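Local structure of chitin elicitor-binding protein (Oryza sativa subsp. japonica, 5JCD) at residues A56-A59 / A60-V64; P89-L93 / D94-R98; A103-T106 / Y107-A111. The protein binds chitin oligosaccharide elicitors and helps pass their signal on to the defense responses of rice, this chain being a part that holds its LysM domains. One frame throughout, in Å; residues are numbered along the deposited sequence.

Contact 1 of 3, residues A56-A59 / A60-V64. With NAG (2-acetamido-2-deoxy-beta-D-glucopyranose), chain E.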
ATOM      1  N   ALA A  56       9.682  19.234  -1.807  1.00 41.33           N
ATOM      2  CA  ALA A  56      10.381  18.596  -0.690  1.00 45.95           C
ATOM      3  C   ALA A  56      10.869  17.200  -1.111  1.00 44.57           C
ATOM      4  O   ALA A  56      10.095  16.380  -1.612  1.00 44.25           O
ATOM      5  CB  ALA A  56       9.471  18.502   0.498  1.00 33.39           C
ATOM      6  N   PRO A  57      12.157  16.933  -0.888  1.00 35.56           N
ATOM      7  CA  PRO A  57      12.798  15.777  -1.524  1.00 48.05           C
ATOM      8  C   PRO A  57      12.505  14.454  -0.815  1.00 49.70           C
ATOM      9  O   PRO A  57      12.420  14.386   0.406  1.00 43.64           O
ATOM     10  CB  PRO A  57      14.287  16.121  -1.430  1.00 38.19           C
ATOM     11  CG  PRO A  57      14.381  16.872  -0.132  1.00 41.35           C
ATOM     12  CD  PRO A  57      13.097  17.689  -0.047  1.00 36.82           C
ATOM     13  N   VAL A  58      12.330  13.409  -1.608  1.00 50.97           N
ATOM     14  CA  VAL A  58      12.321  12.057  -1.085  1.00 42.34           C
ATOM     15  C   VAL A  58      13.481  11.340  -1.737  1.00 37.63           C
ATOM     16  O   VAL A  58      13.536  11.204  -2.962  1.00 39.79           O
ATOM     17  CB  VAL A  58      11.013  11.321  -1.410  1.00 43.60           C
ATOM     18  CG1 VAL A  58      11.047   9.920  -0.828  1.00 40.46           C
ATOM     19  CG2 VAL A  58       9.816  12.108  -0.905  1.00 46.81           C
ATOM     20  N   ALA A  59      14.408  10.873  -0.918  1.00 36.88           N
ATOM     21  CA  ALA A  59      15.603  10.222  -1.428  1.00 35.57           C
ATOM     22  C   ALA A  59      15.248   8.854  -1.977  1.00 42.32           C
ATOM     23  O   ALA A  59      14.254   8.243  -1.573  1.00 42.02           O
ATOM     24  CB  ALA A  59      16.646  10.097  -0.344  1.00 27.94           C
ATOM     25  N   ALA A  60      16.064   8.388  -2.909  1.00 40.12           N
ATOM     26  CA  ALA A  60      15.982   7.021  -3.382  1.00 41.33           C
ATOM     27  C   ALA A  60      16.057   6.051  -2.205  1.00 33.81           C
ATOM     28  O   ALA A  60      16.858   6.252  -1.294  1.00 24.10           O
ATOM     29  CB  ALA A  60      17.119   6.756  -4.343  1.00 36.39           C
ATOM     30  N   ASN A  61      15.201   5.027  -2.249  1.00 27.83           N
ATOM     31  CA  ASN A  61      15.121   3.932  -1.284  1.00 31.09           C
ATOM     32  C   ASN A  61      14.494   4.294   0.060  1.00 42.65           C
ATOM     33  O   ASN A  61      14.252   3.406   0.873  1.00 43.54           O
ATOM     34  CB  ASN A  61      16.502   3.313  -1.030  1.00 31.86           C
ATOM     35  CG  ASN A  61      17.206   2.930  -2.297  1.00 32.17           C
ATOM     36  OD1 ASN A  61      16.837   1.945  -2.950  1.00 38.51           O
ATOM     37  ND2 ASN A  61      18.215   3.737  -2.681  1.00 31.67           N
ATOM     38  N   SER A  62      14.199   5.578   0.275  1.00 41.74           N
ATOM     39  CA  SER A  62      13.606   6.031   1.537  1.00 36.67           C
ATOM     40  C   SER A  62      12.109   5.833   1.492  1.00 31.73           C
ATOM     41  O   SER A  62      11.538   5.669   0.413  1.00 34.66           O
ATOM     42  CB  SER A  62      13.917   7.499   1.799  1.00 37.18           C
ATOM     43  OG  SER A  62      13.053   8.337   1.058  1.00 45.37           O
ATOM     44  N   THR A  63      11.469   5.827   2.657  1.00 36.06           N
ATOM     45  CA  THR A  63      10.043   5.504   2.719  1.00 38.21           C
ATOM     46  C   THR A  63       9.159   6.729   2.909  1.00 35.66           C
ATOM     47  O   THR A  63       9.570   7.712   3.499  1.00 30.55           O
ATOM     48  CB  THR A  63       9.737   4.515   3.856  1.00 32.34           C
ATOM     49  OG1 THR A  63      10.079   5.115   5.106  1.00 39.25           O
ATOM     50  CG2 THR A  63      10.537   3.218   3.669  1.00 25.20           C
ATOM     51  N   VAL A  64       7.945   6.650   2.379  1.00 32.87           N
ATOM     52  CA  VAL A  64       6.958   7.693   2.527  1.00 30.24           C
ATOM     53  C   VAL A  64       5.625   7.051   2.770  1.00 28.66           C
ATOM     54  O   VAL A  64       5.207   6.162   2.035  1.00 30.31           O
ATOM     55  CB  VAL A  64       6.803   8.546   1.241  1.00 41.02           C
ATOM     56  CG1 VAL A  64       5.768   9.675   1.457  1.00 37.27           C
ATOM     57  CG2 VAL A  64       8.125   9.115   0.812  1.00 34.87           C
TER
HETATM   58  C1  NAG E 302      18.986   3.253  -3.802  1.00 37.23           C
HETATM   59  C2  NAG E 302      19.807   1.978  -3.593  1.00 41.99           C
HETATM   60  C3  NAG E 302      20.599   1.564  -4.824  1.00 41.65           C
HETATM   61  C4  NAG E 302      19.745   1.598  -6.093  1.00 45.12           C
HETATM   62  C5  NAG E 302      18.972   2.906  -6.179  1.00 45.36           C
HETATM   63  C6  NAG E 302      17.972   2.817  -7.321  1.00 45.41           C
HETATM   64  C7  NAG E 302      20.360   1.688  -1.256  1.00 35.55           C
HETATM   65  C8  NAG E 302      21.264   2.107  -0.143  1.00 31.84           C
HETATM   66  N2  NAG E 302      20.685   2.153  -2.452  1.00 42.82           N
HETATM   67  O3  NAG E 302      20.984   0.231  -4.600  1.00 44.33           O
HETATM   68  O4  NAG E 302      20.534   1.419  -7.265  1.00 54.41           O
HETATM   69  O5  NAG E 302      18.244   3.181  -4.992  1.00 48.09           O
HETATM   70  O6  NAG E 302      17.379   4.074  -7.534  1.00 50.14           O
HETATM   71  O7  NAG E 302      19.385   0.962  -1.057  1.00 33.75           O
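S62 reaches back to the carbonyl of A59 with two donors. Its backbone N lies 3.2 Å from A59 O, and its hydroxyl OG lies 2.9 Å from the same A59 O. Both come from one face of the carbonyl plane. The amide stands well above that plane, 49° out of it, while the hydroxyl is tilted less. OG sits between the backbone N and the carbonyl carbon of its own residue (chi1 80°), which turns it to A59. The backbone N-H···O bond closes a type II beta turn from A59 to S62, joining strand 57-58 to strand 63-72. N61 stands near the tip of this turn and carries an N-linked sugar. Its ND2 is bonded covalently to C1 of the N-acetylglucosamine at 1.4 Å. The sugar is also hydrogen-bonded to P22 O; P22 and its neighbour N23 both bind chitin. The ring oxygen O5 of the sugar lies 3.8 Å from A60 CB. The backbones of N61 and S62 are hydrogen-bonded to S21. V58 CG1 meets V64 CG2 at 3.4 Å, and Y27 of helix 27-34 touches both valines. V58 CG1 also lies 3.2 Å from S62 OG. With alanine at S62 the hydroxyl is gone, which is likely to leave A59 O with the backbone N-H as its one donor from this turn and a small gap beside V58 CG1.

Contact 2 of 3, residues P89-L93 / D94-R98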
ATOM      1  N   PRO A  89       6.259   1.995 -22.900  1.00 82.02           N
ATOM      2  CA  PRO A  89       6.833   1.242 -24.018  1.00 80.29           C
ATOM      3  C   PRO A  89       7.287  -0.170 -23.683  1.00 75.91           C
ATOM      4  O   PRO A  89       6.821  -1.104 -24.342  1.00 83.81           O
ATOM      5  CB  PRO A  89       8.041   2.095 -24.410  1.00 78.12           C
ATOM      6  CG  PRO A  89       7.639   3.497 -24.066  1.00 74.58           C
ATOM      7  CD  PRO A  89       6.532   3.439 -23.046  1.00 77.42           C
ATOM      8  N   GLN A  90       8.143  -0.325 -22.681  1.00 61.64           N
ATOM      9  CA  GLN A  90       8.650  -1.642 -22.303  1.00 62.80           C
ATOM     10  C   GLN A  90       8.280  -2.048 -20.874  1.00 70.31           C
ATOM     11  O   GLN A  90       9.126  -2.503 -20.114  1.00 67.05           O
ATOM     12  CB  GLN A  90      10.162  -1.756 -22.527  1.00 68.25           C
ATOM     13  CG  GLN A  90      10.891  -0.429 -22.709  1.00 77.53           C
ATOM     14  CD  GLN A  90      12.368  -0.613 -23.049  1.00 83.50           C
ATOM     15  OE1 GLN A  90      12.954  -1.659 -22.773  1.00 85.40           O
ATOM     16  NE2 GLN A  90      12.968   0.401 -23.669  1.00 86.29           N
ATOM     17  N   ASP A  91       7.013  -1.862 -20.516  1.00 70.17           N
ATOM     18  CA  ASP A  91       6.517  -2.241 -19.203  1.00 57.01           C
ATOM     19  C   ASP A  91       5.927  -3.629 -19.260  1.00 65.44           C
ATOM     20  O   ASP A  91       5.436  -4.058 -20.304  1.00 73.01           O
ATOM     21  CB  ASP A  91       5.428  -1.286 -18.719  1.00 51.94           C
ATOM     22  CG  ASP A  91       5.976  -0.145 -17.902  1.00 46.42           C
ATOM     23  OD1 ASP A  91       7.175  -0.173 -17.562  1.00 44.43           O
ATOM     24  OD2 ASP A  91       5.205   0.778 -17.584  1.00 43.45           O
ATOM     25  N   GLY A  92       6.011  -4.337 -18.138  1.00 68.06           N
ATOM     26  CA  GLY A  92       5.316  -5.593 -17.927  1.00 62.47           C
ATOM     27  C   GLY A  92       4.615  -5.500 -16.586  1.00 66.44           C
ATOM     28  O   GLY A  92       5.120  -4.847 -15.671  1.00 63.93           O
ATOM     29  N   LEU A  93       3.475  -6.173 -16.465  1.00 60.89           N
ATOM     30  CA  LEU A  93       2.650  -6.112 -15.270  1.00 51.61           C
ATOM     31  C   LEU A  93       3.489  -6.433 -14.042  1.00 57.78           C
ATOM     32  O   LEU A  93       3.399  -5.757 -13.024  1.00 57.94           O
ATOM     33  CB  LEU A  93       1.515  -7.118 -15.377  1.00 44.04           C
ATOM     34  CG  LEU A  93       0.340  -6.652 -16.232  1.00 48.85           C
ATOM     35  CD1 LEU A  93      -0.788  -7.656 -16.149  1.00 57.12           C
ATOM     36  CD2 LEU A  93      -0.133  -5.230 -15.884  1.00 49.31           C
ATOM     37  N   ASP A  94       4.321  -7.458 -14.165  1.00 54.82           N
ATOM     38  CA  ASP A  94       5.170  -7.919 -13.071  1.00 52.10           C
ATOM     39  C   ASP A  94       6.234  -6.892 -12.707  1.00 52.99           C
ATOM     40  O   ASP A  94       6.572  -6.740 -11.542  1.00 55.34           O
ATOM     41  CB  ASP A  94       5.837  -9.232 -13.451  1.00 45.13           C
ATOM     42  CG  ASP A  94       6.535  -9.896 -12.285  1.00 48.93           C
ATOM     43  OD1 ASP A  94       5.822 -10.490 -11.448  1.00 45.66           O
ATOM     44  OD2 ASP A  94       7.790  -9.855 -12.221  1.00 48.36           O
ATOM     45  N   ALA A  95       6.796  -6.223 -13.706  1.00 48.67           N
ATOM     46  CA  ALA A  95       7.771  -5.174 -13.438  1.00 48.65           C
ATOM     47  C   ALA A  95       7.099  -3.933 -12.825  1.00 51.67           C
ATOM     48  O   ALA A  95       7.677  -3.254 -11.986  1.00 52.88           O
ATOM     49  CB  ALA A  95       8.516  -4.798 -14.703  1.00 44.72           C
ATOM     50  N   ILE A  96       5.880  -3.634 -13.249  1.00 45.08           N
ATOM     51  CA  ILE A  96       5.130  -2.527 -12.679  1.00 42.46           C
ATOM     52  C   ILE A  96       4.800  -2.816 -11.214  1.00 43.76           C
ATOM     53  O   ILE A  96       5.073  -2.009 -10.336  1.00 44.17           O
ATOM     54  CB  ILE A  96       3.824  -2.318 -13.436  1.00 44.87           C
ATOM     55  CG1 ILE A  96       4.115  -1.840 -14.869  1.00 46.30           C
ATOM     56  CG2 ILE A  96       2.927  -1.319 -12.666  1.00 43.99           C
ATOM     57  CD1 ILE A  96       2.963  -2.022 -15.844  1.00 33.66           C
ATOM     58  N   ALA A  97       4.246  -3.995 -10.974  1.00 36.33           N
ATOM     59  CA  ALA A  97       3.935  -4.471  -9.655  1.00 30.95           C
ATOM     60  C   ALA A  97       5.150  -4.407  -8.720  1.00 50.12           C
ATOM     61  O   ALA A  97       5.073  -3.850  -7.615  1.00 52.28           O
ATOM     62  CB  ALA A  97       3.399  -5.904  -9.746  1.00 31.50           C
ATOM     63  N   ARG A  98       6.279  -4.943  -9.175  1.00 48.64           N
ATOM     64  CA  ARG A  98       7.460  -5.075  -8.322  1.00 40.80           C
ATOM     65  C   ARG A  98       8.368  -3.853  -8.252  1.00 41.49           C
ATOM     66  O   ARG A  98       8.911  -3.543  -7.199  1.00 46.87           O
ATOM     67  CB  ARG A  98       8.284  -6.282  -8.748  1.00 39.54           C
ATOM     68  CG  ARG A  98       7.542  -7.581  -8.639  1.00 46.63           C
ATOM     69  CD  ARG A  98       8.457  -8.762  -8.868  1.00 38.51           C
ATOM     70  NE  ARG A  98       8.125  -9.824  -7.930  1.00 44.01           N
ATOM     71  CZ  ARG A  98       7.182 -10.722  -8.158  1.00 46.02           C
ATOM     72  NH1 ARG A  98       6.507 -10.671  -9.297  1.00 55.79           N
ATOM     73  NH2 ARG A  98       6.913 -11.662  -7.259  1.00 38.31           N
TER
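The backbone of G92 and L93 turns into helix 93-100 and takes up two helical bonds, from I96 N to G92 O and from A97 N to L93 O. G92 is the N-cap of this first helix of a LysM domain, and P89 to A95 are assigned to chitin binding by similarity. The bond from I96 N to G92 O is 2.8 Å long and nearly in line with the carbonyl, at a C=O···N angle of 168°. That from A97 N to L93 O is also 2.8 Å, with its N-H···O angle close to straight at 170°. As glycine, the N-cap residue brings no side-chain acceptor to the helix start.

I96 reaches back along the chain with CG1 anti to its carbonyl carbon (chi1 -67°). This brings CG1 within 3.3 Å of G92 O and lays the end of the side chain against D91. D91 and I96 meet at about a right angle. The polar end of D91 is held elsewhere: OD2 is hydrogen-bonded to Y85 OH and to Q88 N. The aspartate thus ties the approach to the helix back toward strand 84-86. L93 is buried on Y107 and I110 of helix 107-113 and on L128 of strand 127-129. I96 shares L128 and adds F101. Between L93 and I96 themselves the touch is slight, with L93 CD2 4.5 Å from I96 CD1. The aliphatic part of D91 comes closer, its CB lying 3.9 Å from I96 CD1.

Contact 3 of 3, residues A103-T106 / Y107-A111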
ATOM      1  N   ALA A 103       5.877  -4.347  -5.034  1.00 37.52           N
ATOM      2  CA  ALA A 103       5.180  -5.635  -4.950  1.00 40.77           C
ATOM      3  C   ALA A 103       4.059  -5.647  -3.895  1.00 43.09           C
ATOM      4  O   ALA A 103       3.733  -6.706  -3.354  1.00 41.34           O
ATOM      5  CB  ALA A 103       6.169  -6.790  -4.704  1.00 20.70           C
ATOM      6  N   PHE A 104       3.452  -4.489  -3.625  1.00 32.58           N
ATOM      7  CA  PHE A 104       2.260  -4.465  -2.772  1.00 28.67           C
ATOM      8  C   PHE A 104       1.111  -5.193  -3.442  1.00 34.27           C
ATOM      9  O   PHE A 104       0.172  -5.618  -2.780  1.00 36.12           O
ATOM     10  CB  PHE A 104       1.822  -3.036  -2.395  1.00 24.81           C
ATOM     11  CG  PHE A 104       2.608  -2.446  -1.272  1.00 22.89           C
ATOM     12  CD1 PHE A 104       2.657  -3.085  -0.038  1.00 26.31           C
ATOM     13  CD2 PHE A 104       3.280  -1.245  -1.433  1.00 23.52           C
ATOM     14  CE1 PHE A 104       3.389  -2.548   1.023  1.00 23.54           C
ATOM     15  CE2 PHE A 104       4.017  -0.705  -0.383  1.00 25.21           C
ATOM     16  CZ  PHE A 104       4.066  -1.355   0.848  1.00 27.06           C
ATOM     17  N   VAL A 105       1.171  -5.299  -4.767  1.00 36.21           N
ATOM     18  CA  VAL A 105       0.240  -6.143  -5.508  1.00 34.80           C
ATOM     19  C   VAL A 105       1.010  -7.124  -6.388  1.00 48.63           C
ATOM     20  O   VAL A 105       2.160  -6.863  -6.753  1.00 54.28           O
ATOM     21  CB  VAL A 105      -0.671  -5.314  -6.413  1.00 36.06           C
ATOM     22  CG1 VAL A 105      -1.437  -4.288  -5.585  1.00 35.43           C
ATOM     23  CG2 VAL A 105       0.147  -4.618  -7.504  1.00 25.36           C
ATOM     24  N   THR A 106       0.379  -8.236  -6.760  1.00 51.29           N
ATOM     25  CA  THR A 106       0.964  -9.120  -7.779  1.00 48.73           C
ATOM     26  C   THR A 106       0.409  -8.780  -9.142  1.00 42.61           C
ATOM     27  O   THR A 106      -0.610  -8.089  -9.252  1.00 42.94           O
ATOM     28  CB  THR A 106       0.625 -10.576  -7.525  1.00 41.11           C
ATOM     29  OG1 THR A 106      -0.787 -10.747  -7.690  1.00 51.58           O
ATOM     30  CG2 THR A 106       1.013 -10.975  -6.128  1.00 28.78           C
ATOM     31  N   TYR A 107       1.062  -9.275 -10.188  1.00 43.29           N
ATOM     32  CA  TYR A 107       0.600  -8.985 -11.553  1.00 38.85           C
ATOM     33  C   TYR A 107      -0.756  -9.625 -11.799  1.00 33.96           C
ATOM     34  O   TYR A 107      -1.572  -9.103 -12.569  1.00 48.34           O
ATOM     35  CB  TYR A 107       1.646  -9.406 -12.608  1.00 55.19           C
ATOM     36  CG  TYR A 107       1.787 -10.905 -12.762  1.00 57.87           C
ATOM     37  CD1 TYR A 107       0.885 -11.638 -13.523  1.00 63.70           C
ATOM     38  CD2 TYR A 107       2.824 -11.586 -12.141  1.00 51.79           C
ATOM     39  CE1 TYR A 107       1.007 -13.006 -13.652  1.00 70.73           C
ATOM     40  CE2 TYR A 107       2.957 -12.954 -12.259  1.00 56.13           C
ATOM     41  CZ  TYR A 107       2.045 -13.660 -13.019  1.00 69.55           C
ATOM     42  OH  TYR A 107       2.164 -15.022 -13.154  1.00 76.97           O
ATOM     43  N   GLN A 108      -1.004 -10.739 -11.109  1.00 36.93           N
ATOM     44  CA  GLN A 108      -2.310 -11.393 -11.126  1.00 44.39           C
ATOM     45  C   GLN A 108      -3.400 -10.459 -10.601  1.00 61.50           C
ATOM     46  O   GLN A 108      -4.466 -10.336 -11.208  1.00 76.72           O
ATOM     47  CB  GLN A 108      -2.303 -12.641 -10.240  1.00 53.03           C
ATOM     48  CG  GLN A 108      -1.382 -13.782 -10.646  1.00 59.29           C
ATOM     49  CD  GLN A 108       0.021 -13.649 -10.080  1.00 62.70           C
ATOM     50  OE1 GLN A 108       0.544 -12.550  -9.944  1.00 71.97           O
ATOM     51  NE2 GLN A 108       0.610 -14.772  -9.690  1.00 57.37           N
ATOM     52  N   GLU A 109      -3.130  -9.791  -9.477  1.00 54.95           N
ATOM     53  CA  GLU A 109      -4.092  -8.843  -8.917  1.00 51.45           C
ATOM     54  C   GLU A 109      -4.288  -7.670  -9.839  1.00 38.52           C
ATOM     55  O   GLU A 109      -5.395  -7.173  -9.977  1.00 49.99           O
ATOM     56  CB  GLU A 109      -3.680  -8.360  -7.518  1.00 53.11           C
ATOM     57  CG  GLU A 109      -3.846  -9.425  -6.463  1.00 51.24           C
ATOM     58  CD  GLU A 109      -3.087  -9.115  -5.194  1.00 50.92           C
ATOM     59  OE1 GLU A 109      -2.152  -8.287  -5.240  1.00 51.11           O
ATOM     60  OE2 GLU A 109      -3.381  -9.755  -4.166  1.00 44.43           O
ATOM     61  N   ILE A 110      -3.209  -7.195 -10.449  1.00 33.73           N
ATOM     62  CA  ILE A 110      -3.378  -6.135 -11.434  1.00 46.11           C
ATOM     63  C   ILE A 110      -4.181  -6.667 -12.618  1.00 54.93           C
ATOM     64  O   ILE A 110      -4.938  -5.934 -13.248  1.00 53.83           O
ATOM     65  CB  ILE A 110      -2.043  -5.568 -11.917  1.00 47.77           C
ATOM     66  CG1 ILE A 110      -1.200  -5.146 -10.716  1.00 38.50           C
ATOM     67  CG2 ILE A 110      -2.283  -4.403 -12.879  1.00 43.69           C
ATOM     68  CD1 ILE A 110       0.105  -4.518 -11.089  1.00 41.53           C
ATOM     69  N   ALA A 111      -4.025  -7.956 -12.901  1.00 59.23           N
ATOM     70  CA  ALA A 111      -4.756  -8.572 -13.995  1.00 61.06           C
ATOM     71  C   ALA A 111      -6.258  -8.635 -13.700  1.00 54.93           C
ATOM     72  O   ALA A 111      -7.077  -8.126 -14.477  1.00 44.96           O
ATOM     73  CB  ALA A 111      -4.195  -9.959 -14.306  1.00 58.66           C
TER
HETATM   74  O   HOH W   1      -2.524  -6.799  -2.719  1.00 33.65           O
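A capping box starts helix 107-113, the second helix of a LysM domain, with T106 as N-cap and E109 as its partner. Two bonds run between them in opposite senses. E109 N donates to T106 OG1 at 3.1 Å, so the threonine hydroxyl takes up a backbone N-H of the first helical turn. In return T106 N donates to E109 OE1 at 3.0 Å. That N-H meets the carboxylate from above, 42° out of its plane. The glutamate chain runs extended beyond CG (chi2 163°), which carries OE1 back past the helix start to the backbone of T106. A water donates to the same OE1 and to F104 O, linking the cap to the preceding loop. The other oxygen, OE2, accepts from the backbone N of N2 near the chain start. The first full helical bond follows, from I110 N to T106 O at 3.0 Å, in the carbonyl plane. I110 and V105 pack beside it at about a right angle, with V105 CG2 3.5 Å from I110 CG1. I110 also leans on L93 and A97 of helix 93-100. The side chain of Y107 touches L93, D94 and N120, the last two assigned to chitin binding by similarity. Q108 bends at chi2 (88°) and folds back over the ring of Y107, placing OE1 3.2 Å above the ring plane, over its centre.

In the fold
Contacts 2 and 3 open successive helices of one LysM domain, 93-100 and 107-113, and they touch. A97 O lies 2.7 Å from A103 N, a probable hydrogen bond, and A97 CB packs 3.4 Å from V105 O. Contact 1 stands apart, its centre about 22 Å from that of contact 2 and about 23 Å from that of contact 3. It joins two strands and bears a sugar. All three are partly buried: V58 and V64 lie inside in contact 1, L93 and I96 in contact 2, V105 and I110 in contact 3. Contact 3 is nearest the chain centre. The turn gathers two donors on one carbonyl. Helix 93-100 starts from glycine with backbone bonds, whereas helix 107-113 has side-chain capping.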